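Side-chain contacts in fructosyl amine: oxygen oxidoreductase (Aspergillus fumigatus, PDB 3DJE), which oxidatively deglycates fructosyl amines (Amadori products), using bound FAD and molecular oxygen: residues 223-228 and 348-353; 339-344 and 401-406; 272-277 and 431-436; 284-289 and 298-303. One frame throughout, in Å; residues are numbered along the deposited sequence.

Interaction 1 of 4, residues 223-228 and 348-353; sequences QFLDFK and DRHPQY
In the FAD-binding part of the fold, the forked end of Leu225 fits against the rings of His350 and Tyr353. Leu225 CD1 meets Tyr353 CE2 at 3.6 Å, at the edge of the phenol ring and near its plane. Leu225 CD2 approaches His350 CD2 obliquely at 3.9 Å, and both methyls lie near the imidazole. CG of Leu225 lies anti to the backbone N (chi1 -175°), which carries the two methyls across to the rings. The contact joins two loops. One leads out of strand 212-215 and the other lies between strands 346-347 and 356-360, all in the sheet that carries the Rossmann-type FAD fold. Leu356 and Leu358 of strand 356-360 also pack on Leu225, and the neighbouring Phe224 touches the FAD. The imidazole of His350 is fixed on several sides. His350 ND1 accepts from Gln352 N and Tyr353 N, both 3.1 Å away and both tilted from the ring plane. Tyr353 CD2 lies over one face of the imidazole and Pro351 CD over the other. On the far edge, His350 NE2 is 2.8 Å from a water, in the ring plane. That water donates to Asp226 O, also at 2.8 Å.

Interaction 2 of 4, residues 339-344 and 401-406; sequences DTANRE and ANRNWR
Arg403 holds CG anti to its backbone nitrogen (chi1 -175°) and runs extended from CG to NE, spanning the gap and setting the guanidinium against the backbone of Asp339, Thr340 and Ala341. The main bond is Arg403 NH2 to Asp339 O, 2.9 Å long with an N-H...O angle of 163°. The oxygen lies in the guanidinium plane. Seen from the carbonyl, the donor stands 59° above its plane. Arg403 NH1 adds a weak bond to the same oxygen, Asp339 O, at 3.4 Å. The guanidinium is also sandwiched. Ala341 N lies 3.5 Å above one face of Arg403, and Trp405 CZ3 lies 3.5 Å over the opposite face. Ala341 CB comes alongside Arg403 NE at 4.2 Å. The carbonyl being gripped precedes a type I beta turn from Thr340 to Arg343. Arg343 touches the bound thio-fructopyranose ligand FSA and belongs to its pocket. The carboxylate of Asp339 turns elsewhere: its OD2 forms salt bridges with Arg411, another residue of that pocket, and with Arg232. Arg403 NH1 has a further bond to Asn229 O. These bonds of Arg403 go to carbonyls, while the Asp339 carboxylate, not in contact with the guanidinium, may add some long-range attraction. Arg403 would probably polarise the Asp339 peptide, and its grip is consistent with holding the chain just ahead of the turn that contains Arg343.

Interaction 3 of 4, residues 272-277 and 431-436; sequences RGEIKI and QYRDIS
Arg272 and Arg433 have the closest CA atoms of the two segments, yet these are 12.7 Å apart, so only long side chains close the gap. Strand 274-277 is the start of strand 274-289, which runs antiparallel to 232-242. Residues 431-436 belong to the irregular C-terminal tail. Arg433 meets Glu274 end-on with both terminal nitrogens. Arg433 NH1 binds Glu274 OE1 at 2.9 Å and Arg433 NH2 binds Glu274 OE2 at 2.9 Å, both nearly straight. Each oxygen uses its syn lone pair, and carboxylate and guanidinium are nearly coplanar. Arg272 then lies over one face of the Arg433 guanidinium. The two flat groups stack with centres 3.9 Å apart and planes at 12°, their side chains sliding past each other in opposite directions. Arg272 CD rests on Arg433 NH2 at 3.6 Å. The bend of Arg433 at chi3 (-61°) turns its edge to Glu274 and a face to Arg272. Glu274 OE1 also takes a hydrogen bond from the His240 side chain, and its OE2 has a weak one with Ser330. The carboxylate of Glu274 probably balances the positive charge of the stacked pair, and the bidentate bridge ties the C-terminal tail to the large sheet.

Interaction 4 of 4, residues 284-289 and 298-303; sequences YTNMVQ and IPFEKT
Asn286 and Ile298 come within 5.3 Å at their CA atoms, at a break in strand 274-289 and just past the end of strand 295-297. They share two hydrogen bonds, one of them made by a side chain. Ile298 N donates to Asn286 O at 2.9 Å. In return, Asn286 ND2 donates to Ile298 O, also at 2.9 Å with an angle of 163°. This second bond is well set: the donor lies in the carbonyl plane of Ile298, and the oxygen lies close to the amide plane of Asn286. With chi1 at -171°, the Asn286 side chain points away from its own N and its amide faces the Ile298 carbonyl. The amide thus does what a backbone N-H does in a hydrogen-bonded antiparallel pair, while Asn286 N goes to Ser297 OG. Asn286 ND2 also approaches Phe300 CD2 obliquely at 3.5 Å. The amide and ring planes are 67° apart, and the two side chains cross at about a right angle. Ile298 O lies in the plane of the Phe300 ring, at its edge. Further along, Val288 CG2 presses on Ile298 CG1 at 3.5 Å, tighter than usual van der Waals contact. Beyond this point the hairpin goes on, with backbone bonds between Val288 and Met296. Trp336 and Ile334 of strand 331-339 pack on Asn286 and Phe300 respectively. From there the 298-303 loop leads on to helix 307-320.

From the N terminus, interaction 1 opens first at 223-228, then interaction 3 at 272-277. Interaction 4 opens at 284-289 and closes at once with 298-303, a local hairpin contact within the spans of both. Interaction 2 opens at 339-344. Interaction 1 closes next, at 348-353, so it crosses interactions 2 and 3. Interaction 2 closes at 401-406, still within the span of interaction 3, which closes last at 431-436. Interactions 3 and 4 share strand 274-289 and touch through Tyr432 and Thr303. Arg406 and Trp405 of interaction 2 meet Thr285 and Met287 of interaction 4. Together the contacts link the FAD-binding sheet, the large mixed sheet and the C-terminal region.

Interaction 1 of 4, residues 223-228 and 348-353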
# COMPACT_ATOMS: atom_id res chain seq x y z
N GLN A 223 -11.07 4.77 12.92
CA GLN A 223 -11.29 5.81 13.93
C GLN A 223 -12.69 6.41 13.79
O GLN A 223 -13.31 6.83 14.78
CB GLN A 223 -10.25 6.92 13.76
CG GLN A 223 -10.30 7.96 14.88
CD GLN A 223 -9.40 9.14 14.60
OE1 GLN A 223 -8.23 8.97 14.23
NE2 GLN A 223 -9.94 10.33 14.76
N PHE A 224 -13.20 6.44 12.57
CA PHE A 224 -14.37 7.25 12.22
C PHE A 224 -15.70 6.54 12.17
O PHE A 224 -16.76 7.18 12.19
CB PHE A 224 -14.11 7.93 10.88
CG PHE A 224 -12.87 8.75 10.88
CD1 PHE A 224 -12.82 9.94 11.60
CD2 PHE A 224 -11.72 8.31 10.23
CE1 PHE A 224 -11.65 10.70 11.62
CE2 PHE A 224 -10.55 9.05 10.26
CZ PHE A 224 -10.51 10.24 10.94
N LEU A 225 -15.65 5.21 12.09
CA LEU A 225 -16.81 4.38 11.81
C LEU A 225 -16.61 3.03 12.48
O LEU A 225 -15.48 2.56 12.58
CB LEU A 225 -16.90 4.17 10.28
CG LEU A 225 -18.08 3.44 9.65
CD1 LEU A 225 -19.29 4.34 9.61
CD2 LEU A 225 -17.74 2.99 8.24
N ASP A 226 -17.71 2.39 12.87
CA ASP A 226 -17.66 1.00 13.34
C ASP A 226 -17.59 0.04 12.15
O ASP A 226 -18.61 -0.21 11.49
CB ASP A 226 -18.90 0.70 14.19
CG ASP A 226 -18.87 -0.70 14.82
OD1 ASP A 226 -17.90 -1.47 14.60
OD2 ASP A 226 -19.83 -1.03 15.53
N PHE A 227 -16.40 -0.50 11.88
CA PHE A 227 -16.24 -1.44 10.78
C PHE A 227 -16.61 -2.88 11.12
O PHE A 227 -16.39 -3.78 10.30
CB PHE A 227 -14.82 -1.37 10.21
CG PHE A 227 -14.60 -0.22 9.28
CD1 PHE A 227 -14.21 1.03 9.77
CD2 PHE A 227 -14.81 -0.37 7.91
CE1 PHE A 227 -14.01 2.10 8.90
CE2 PHE A 227 -14.61 0.71 7.03
CZ PHE A 227 -14.22 1.94 7.53
N LYS A 228 -17.16 -3.12 12.31
CA LYS A 228 -17.52 -4.48 12.70
C LYS A 228 -16.34 -5.48 12.53
O LYS A 228 -16.51 -6.57 11.98
CB LYS A 228 -18.75 -4.95 11.91
CG LYS A 228 -19.92 -3.97 11.87
CD LYS A 228 -20.50 -3.74 13.26
CE LYS A 228 -21.70 -2.82 13.21
NZ LYS A 228 -22.11 -2.40 14.58
N ASP A 348 -17.60 0.00 -1.09
CA ASP A 348 -19.05 -0.16 -1.11
C ASP A 348 -19.69 1.08 -0.52
O ASP A 348 -19.03 1.88 0.15
CB ASP A 348 -19.43 -1.38 -0.26
CG ASP A 348 -20.83 -1.96 -0.60
OD1 ASP A 348 -21.56 -1.45 -1.48
OD2 ASP A 348 -21.19 -2.97 0.05
N ARG A 349 -20.97 1.24 -0.78
CA ARG A 349 -21.79 2.14 0.01
C ARG A 349 -22.00 1.49 1.37
O ARG A 349 -22.08 0.25 1.46
CB ARG A 349 -23.15 2.34 -0.65
CG ARG A 349 -23.03 2.52 -2.13
CD ARG A 349 -23.47 3.85 -2.58
NE ARG A 349 -24.75 3.75 -3.27
CZ ARG A 349 -25.93 3.83 -2.66
NH1 ARG A 349 -25.99 4.02 -1.34
NH2 ARG A 349 -27.05 3.73 -3.36
N HIS A 350 -22.09 2.31 2.42
CA HIS A 350 -22.43 1.79 3.73
C HIS A 350 -23.90 1.28 3.70
O HIS A 350 -24.76 1.93 3.10
CB HIS A 350 -22.25 2.86 4.80
CG HIS A 350 -22.30 2.33 6.19
ND1 HIS A 350 -23.48 2.09 6.85
CD2 HIS A 350 -21.31 1.94 7.02
CE1 HIS A 350 -23.22 1.60 8.05
NE2 HIS A 350 -21.90 1.50 8.18
N PRO A 351 -24.17 0.11 4.31
CA PRO A 351 -25.52 -0.49 4.26
C PRO A 351 -26.63 0.31 4.94
O PRO A 351 -27.81 0.17 4.57
CB PRO A 351 -25.33 -1.83 4.99
CG PRO A 351 -24.12 -1.66 5.83
CD PRO A 351 -23.22 -0.75 5.04
N GLN A 352 -26.26 1.15 5.91
CA GLN A 352 -27.24 1.97 6.62
C GLN A 352 -27.09 3.47 6.37
O GLN A 352 -28.10 4.17 6.20
CB GLN A 352 -27.19 1.69 8.12
CG GLN A 352 -28.23 2.47 8.92
CD GLN A 352 -28.21 2.17 10.40
OE1 GLN A 352 -29.05 2.67 11.15
NE2 GLN A 352 -27.26 1.35 10.84
N TYR A 353 -25.85 3.96 6.36
CA TYR A 353 -25.59 5.37 6.11
C TYR A 353 -25.56 5.64 4.61
O TYR A 353 -24.52 5.49 3.96
CB TYR A 353 -24.27 5.81 6.77
CG TYR A 353 -24.14 5.41 8.23
CD1 TYR A 353 -25.22 5.55 9.11
CD2 TYR A 353 -22.94 4.90 8.72
CE1 TYR A 353 -25.11 5.17 10.45
CE2 TYR A 353 -22.81 4.52 10.07
CZ TYR A 353 -23.90 4.66 10.92
OH TYR A 353 -23.79 4.29 12.24
O HOH W 1 -21.16 0.64 10.74

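Interaction 2 of 4, residues 339-344 and 401-406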
# COMPACT_ATOMS: atom_id res chain seq x y z
N ASP A 339 -5.72 -4.51 6.89
CA ASP A 339 -6.06 -5.79 6.27
C ASP A 339 -7.50 -6.17 6.60
O ASP A 339 -7.92 -6.12 7.78
CB ASP A 339 -5.18 -6.91 6.82
CG ASP A 339 -3.76 -6.86 6.31
OD1 ASP A 339 -3.54 -6.62 5.11
OD2 ASP A 339 -2.87 -7.14 7.14
N THR A 340 -8.24 -6.56 5.58
CA THR A 340 -9.51 -7.25 5.78
C THR A 340 -9.21 -8.72 6.13
O THR A 340 -8.07 -9.16 6.03
CB THR A 340 -10.41 -7.17 4.54
OG1 THR A 340 -9.69 -7.73 3.43
CG2 THR A 340 -10.81 -5.69 4.22
N ALA A 341 -10.24 -9.47 6.54
CA ALA A 341 -10.04 -10.84 7.02
C ALA A 341 -9.50 -11.81 5.97
O ALA A 341 -8.93 -12.85 6.31
CB ALA A 341 -11.35 -11.40 7.64
N ASN A 342 -9.69 -11.46 4.69
CA ASN A 342 -9.21 -12.27 3.57
C ASN A 342 -8.37 -11.46 2.56
O ASN A 342 -8.11 -11.92 1.45
CB ASN A 342 -10.40 -12.93 2.86
CG ASN A 342 -11.32 -11.93 2.21
OD1 ASN A 342 -11.18 -10.71 2.39
ND2 ASN A 342 -12.30 -12.43 1.46
N ARG A 343 -8.00 -10.25 2.98
CA ARG A 343 -7.19 -9.32 2.17
C ARG A 343 -7.83 -8.94 0.82
O ARG A 343 -7.14 -8.56 -0.13
CB ARG A 343 -5.75 -9.80 2.03
CG ARG A 343 -5.01 -9.73 3.35
CD ARG A 343 -3.56 -10.15 3.16
NE ARG A 343 -2.83 -9.18 2.36
CZ ARG A 343 -1.61 -9.38 1.88
NH1 ARG A 343 -0.98 -10.53 2.13
NH2 ARG A 343 -1.02 -8.43 1.17
N GLU A 344 -9.15 -9.02 0.77
CA GLU A 344 -9.91 -8.41 -0.32
C GLU A 344 -10.35 -7.00 0.05
O GLU A 344 -10.54 -6.69 1.23
CB GLU A 344 -11.13 -9.26 -0.69
CG GLU A 344 -10.84 -10.71 -1.07
CD GLU A 344 -9.93 -10.90 -2.31
OE1 GLU A 344 -9.64 -9.93 -3.06
OE2 GLU A 344 -9.50 -12.05 -2.53
N ALA A 401 -16.46 -11.78 11.52
CA ALA A 401 -16.94 -12.32 12.79
C ALA A 401 -16.00 -13.43 13.25
O ALA A 401 -15.43 -14.15 12.42
CB ALA A 401 -18.37 -12.84 12.66
N ASN A 402 -15.82 -13.53 14.57
CA ASN A 402 -14.85 -14.45 15.19
C ASN A 402 -13.42 -14.18 14.74
O ASN A 402 -12.64 -15.12 14.54
CB ASN A 402 -15.21 -15.91 14.90
CG ASN A 402 -16.61 -16.28 15.36
OD1 ASN A 402 -17.40 -16.84 14.60
ND2 ASN A 402 -16.93 -15.96 16.61
N ARG A 403 -13.07 -12.91 14.60
CA ARG A 403 -11.81 -12.56 13.94
C ARG A 403 -10.55 -12.87 14.74
O ARG A 403 -10.40 -12.48 15.90
CB ARG A 403 -11.80 -11.11 13.46
CG ARG A 403 -10.54 -10.81 12.68
CD ARG A 403 -10.70 -9.70 11.69
NE ARG A 403 -9.48 -9.59 10.90
CZ ARG A 403 -9.22 -8.59 10.06
NH1 ARG A 403 -10.11 -7.62 9.90
NH2 ARG A 403 -8.08 -8.58 9.39
N ASN A 404 -9.62 -13.56 14.07
CA ASN A 404 -8.30 -13.79 14.61
C ASN A 404 -7.36 -12.67 14.19
O ASN A 404 -6.88 -12.65 13.05
CB ASN A 404 -7.76 -15.14 14.13
CG ASN A 404 -6.34 -15.41 14.58
OD1 ASN A 404 -5.80 -14.71 15.46
ND2 ASN A 404 -5.72 -16.41 13.99
N TRP A 405 -7.09 -11.75 15.12
CA TRP A 405 -6.23 -10.60 14.87
C TRP A 405 -4.78 -10.99 14.61
O TRP A 405 -4.01 -10.20 14.06
CB TRP A 405 -6.28 -9.58 16.02
CG TRP A 405 -7.62 -8.97 16.27
CD1 TRP A 405 -8.38 -9.10 17.40
CD2 TRP A 405 -8.38 -8.12 15.38
NE1 TRP A 405 -9.55 -8.39 17.28
CE2 TRP A 405 -9.58 -7.79 16.05
CE3 TRP A 405 -8.16 -7.62 14.09
CZ2 TRP A 405 -10.56 -6.96 15.47
CZ3 TRP A 405 -9.13 -6.81 13.51
CH2 TRP A 405 -10.32 -6.49 14.20
N ARG A 406 -4.40 -12.20 15.04
CA ARG A 406 -3.03 -12.67 14.89
C ARG A 406 -2.83 -13.54 13.63
O ARG A 406 -1.76 -14.12 13.43
CB ARG A 406 -2.56 -13.40 16.17
CG ARG A 406 -2.48 -12.51 17.44
CD ARG A 406 -1.38 -11.44 17.33
NE ARG A 406 -1.62 -10.28 18.18
CZ ARG A 406 -1.11 -9.07 17.96
NH1 ARG A 406 -0.31 -8.86 16.92
NH2 ARG A 406 -1.38 -8.06 18.78

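Interaction 3 of 4, residues 272-277 and 431-436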
# COMPACT_ATOMS: atom_id res chain seq x y z
N ARG A 272 18.50 10.76 -4.80
CA ARG A 272 19.52 10.61 -3.76
C ARG A 272 20.39 9.37 -3.88
O ARG A 272 21.27 9.15 -3.03
CB ARG A 272 18.89 10.65 -2.36
CG ARG A 272 18.19 11.96 -2.01
CD ARG A 272 17.61 11.86 -0.59
NE ARG A 272 16.99 13.12 -0.17
CZ ARG A 272 15.70 13.41 -0.30
NH1 ARG A 272 14.84 12.56 -0.86
NH2 ARG A 272 15.26 14.59 0.14
N GLY A 273 20.15 8.58 -4.92
CA GLY A 273 20.86 7.31 -5.11
C GLY A 273 20.57 6.34 -3.98
O GLY A 273 21.42 5.51 -3.63
N GLU A 274 19.37 6.42 -3.41
CA GLU A 274 19.00 5.59 -2.26
C GLU A 274 18.29 4.32 -2.67
O GLU A 274 17.35 4.36 -3.45
CB GLU A 274 18.13 6.39 -1.29
CG GLU A 274 18.95 7.45 -0.53
CD GLU A 274 18.14 8.34 0.37
OE1 GLU A 274 16.89 8.44 0.22
OE2 GLU A 274 18.76 8.97 1.26
N ILE A 275 18.78 3.19 -2.16
CA ILE A 275 18.09 1.90 -2.33
C ILE A 275 17.11 1.73 -1.18
O ILE A 275 17.50 1.79 -0.02
CB ILE A 275 19.08 0.70 -2.35
CG1 ILE A 275 20.00 0.78 -3.58
CG2 ILE A 275 18.32 -0.65 -2.34
CD1 ILE A 275 21.21 -0.21 -3.54
N LYS A 276 15.84 1.52 -1.52
CA LYS A 276 14.84 1.19 -0.53
C LYS A 276 14.77 -0.32 -0.31
O LYS A 276 14.67 -1.10 -1.27
CB LYS A 276 13.47 1.72 -0.96
CG LYS A 276 12.40 1.52 0.11
CD LYS A 276 11.02 1.74 -0.44
CE LYS A 276 10.16 0.53 -0.18
NZ LYS A 276 9.03 0.56 -1.14
N ILE A 277 14.81 -0.72 0.96
CA ILE A 277 14.79 -2.13 1.36
C ILE A 277 13.71 -2.35 2.42
O ILE A 277 13.59 -1.58 3.37
CB ILE A 277 16.16 -2.56 1.99
CG1 ILE A 277 17.31 -2.24 1.04
CG2 ILE A 277 16.16 -4.04 2.35
CD1 ILE A 277 18.40 -1.44 1.69
N GLN A 431 18.56 9.80 11.00
CA GLN A 431 18.23 11.20 10.75
C GLN A 431 16.77 11.36 10.29
O GLN A 431 16.27 10.56 9.49
CB GLN A 431 19.16 11.75 9.68
CG GLN A 431 18.95 13.22 9.36
CD GLN A 431 19.60 14.11 10.39
OE1 GLN A 431 18.93 14.73 11.21
NE2 GLN A 431 20.93 14.18 10.34
N TYR A 432 16.10 12.39 10.80
CA TYR A 432 14.74 12.70 10.38
C TYR A 432 14.74 13.35 9.00
O TYR A 432 15.64 14.12 8.66
CB TYR A 432 14.04 13.62 11.40
CG TYR A 432 12.67 14.08 10.96
CD1 TYR A 432 11.57 13.23 11.00
CD2 TYR A 432 12.47 15.38 10.47
CE1 TYR A 432 10.30 13.64 10.59
CE2 TYR A 432 11.21 15.81 10.06
CZ TYR A 432 10.13 14.93 10.12
OH TYR A 432 8.87 15.33 9.73
N ARG A 433 13.71 13.01 8.23
CA ARG A 433 13.41 13.64 6.95
C ARG A 433 11.91 13.81 6.90
O ARG A 433 11.17 12.90 7.28
CB ARG A 433 13.88 12.76 5.80
CG ARG A 433 13.54 13.29 4.40
CD ARG A 433 13.96 12.27 3.34
NE ARG A 433 15.41 12.01 3.39
CZ ARG A 433 16.03 11.02 2.76
NH1 ARG A 433 15.34 10.16 2.00
NH2 ARG A 433 17.35 10.88 2.87
N ASP A 434 11.47 14.98 6.46
CA ASP A 434 10.05 15.26 6.34
C ASP A 434 9.64 14.91 4.92
O ASP A 434 9.89 15.67 3.99
CB ASP A 434 9.78 16.74 6.65
CG ASP A 434 8.32 17.13 6.45
OD1 ASP A 434 7.52 16.27 6.02
OD2 ASP A 434 7.98 18.30 6.71
N ILE A 435 9.01 13.75 4.76
CA ILE A 435 8.67 13.26 3.43
C ILE A 435 7.42 13.93 2.83
O ILE A 435 7.05 13.62 1.69
CB ILE A 435 8.57 11.72 3.36
CG1 ILE A 435 7.53 11.19 4.34
CG2 ILE A 435 9.95 11.11 3.64
CD1 ILE A 435 7.20 9.71 4.13
N SER A 436 6.77 14.81 3.59
CA SER A 436 5.70 15.67 3.07
C SER A 436 6.30 16.88 2.36
O SER A 436 5.58 17.67 1.73
CB SER A 436 4.74 16.12 4.18
OG SER A 436 3.79 15.12 4.51

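Interaction 4 of 4, residues 284-289 and 298-303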
# COMPACT_ATOMS: atom_id res chain seq x y z
N TYR A 284 3.25 -5.51 12.02
CA TYR A 284 3.07 -5.04 13.41
C TYR A 284 1.68 -4.44 13.57
O TYR A 284 1.26 -3.59 12.78
CB TYR A 284 4.07 -3.95 13.75
CG TYR A 284 5.50 -4.38 13.87
CD1 TYR A 284 6.01 -4.80 15.09
CD2 TYR A 284 6.35 -4.32 12.76
CE1 TYR A 284 7.33 -5.19 15.20
CE2 TYR A 284 7.69 -4.70 12.86
CZ TYR A 284 8.17 -5.15 14.09
OH TYR A 284 9.48 -5.52 14.21
N THR A 285 0.97 -4.87 14.61
CA THR A 285 -0.22 -4.15 15.05
C THR A 285 0.16 -3.21 16.20
O THR A 285 1.28 -3.24 16.69
CB THR A 285 -1.31 -5.12 15.54
OG1 THR A 285 -0.76 -5.94 16.58
CG2 THR A 285 -1.83 -5.99 14.39
N ASN A 286 -0.78 -2.37 16.61
CA ASN A 286 -0.59 -1.56 17.81
C ASN A 286 -1.86 -1.62 18.64
O ASN A 286 -2.63 -0.65 18.70
CB ASN A 286 -0.21 -0.12 17.46
CG ASN A 286 0.22 0.70 18.68
OD1 ASN A 286 1.00 0.22 19.51
ND2 ASN A 286 -0.26 1.93 18.77
N MSE A 287 -2.07 -2.78 19.26
CA MSE A 287 -3.28 -3.12 20.00
C MSE A 287 -3.36 -2.37 21.32
O MSE A 287 -2.52 -2.55 22.20
CB MSE A 287 -3.36 -4.63 20.25
CG MSE A 287 -3.46 -5.49 19.00
SE MSE A 287 -5.06 -5.09 17.95
CE MSE A 287 -4.89 -6.42 16.54
N VAL A 288 -4.36 -1.51 21.44
CA VAL A 288 -4.64 -0.83 22.70
C VAL A 288 -5.96 -1.36 23.25
O VAL A 288 -6.87 -1.73 22.49
CB VAL A 288 -4.68 0.72 22.55
CG1 VAL A 288 -3.37 1.25 21.95
CG2 VAL A 288 -5.89 1.17 21.73
N GLN A 289 -6.05 -1.41 24.58
CA GLN A 289 -7.31 -1.77 25.22
C GLN A 289 -8.06 -0.50 25.60
O GLN A 289 -7.52 0.39 26.27
CB GLN A 289 -7.06 -2.65 26.45
CG GLN A 289 -8.28 -3.47 26.86
CD GLN A 289 -7.94 -4.58 27.85
OE1 GLN A 289 -7.31 -4.34 28.88
NE2 GLN A 289 -8.38 -5.80 27.54
N ILE A 298 -4.11 0.80 16.69
CA ILE A 298 -4.08 2.26 16.50
C ILE A 298 -2.80 2.74 15.83
O ILE A 298 -1.72 2.65 16.41
CB ILE A 298 -4.27 3.01 17.84
CG1 ILE A 298 -5.56 2.56 18.54
CG2 ILE A 298 -4.23 4.53 17.62
CD1 ILE A 298 -6.84 2.75 17.72
N PRO A 299 -2.92 3.29 14.61
CA PRO A 299 -1.72 3.72 13.90
C PRO A 299 -1.05 4.92 14.55
O PRO A 299 -1.71 5.72 15.23
CB PRO A 299 -2.22 4.09 12.50
CG PRO A 299 -3.65 3.78 12.46
CD PRO A 299 -4.15 3.56 13.84
N PHE A 300 0.25 5.05 14.33
CA PHE A 300 1.00 6.23 14.72
C PHE A 300 2.15 6.46 13.76
O PHE A 300 2.64 5.52 13.12
CB PHE A 300 1.50 6.13 16.17
CG PHE A 300 2.45 4.98 16.40
CD1 PHE A 300 3.83 5.17 16.31
CD2 PHE A 300 1.97 3.72 16.73
CE1 PHE A 300 4.73 4.11 16.54
CE2 PHE A 300 2.85 2.65 16.95
CZ PHE A 300 4.23 2.85 16.85
N GLU A 301 2.59 7.71 13.65
CA GLU A 301 3.72 8.08 12.80
C GLU A 301 5.04 7.82 13.54
O GLU A 301 5.19 8.17 14.71
CB GLU A 301 3.64 9.56 12.39
CG GLU A 301 4.75 9.96 11.42
CD GLU A 301 4.82 11.45 11.09
OE1 GLU A 301 4.09 12.29 11.69
OE2 GLU A 301 5.63 11.78 10.20
N LYS A 302 5.98 7.19 12.85
CA LYS A 302 7.34 7.05 13.38
C LYS A 302 8.37 6.94 12.25
O LYS A 302 8.27 6.07 11.38
CB LYS A 302 7.46 5.88 14.36
CG LYS A 302 8.78 5.91 15.15
CD LYS A 302 8.58 5.61 16.61
CE LYS A 302 9.87 5.84 17.38
NZ LYS A 302 9.97 7.24 17.91
N THR A 303 9.34 7.84 12.28
CA THR A 303 10.38 7.89 11.28
C THR A 303 11.62 7.11 11.79
O THR A 303 12.76 7.58 11.71
CB THR A 303 10.70 9.36 10.88
OG1 THR A 303 9.46 10.07 10.70
CG2 THR A 303 11.43 9.39 9.58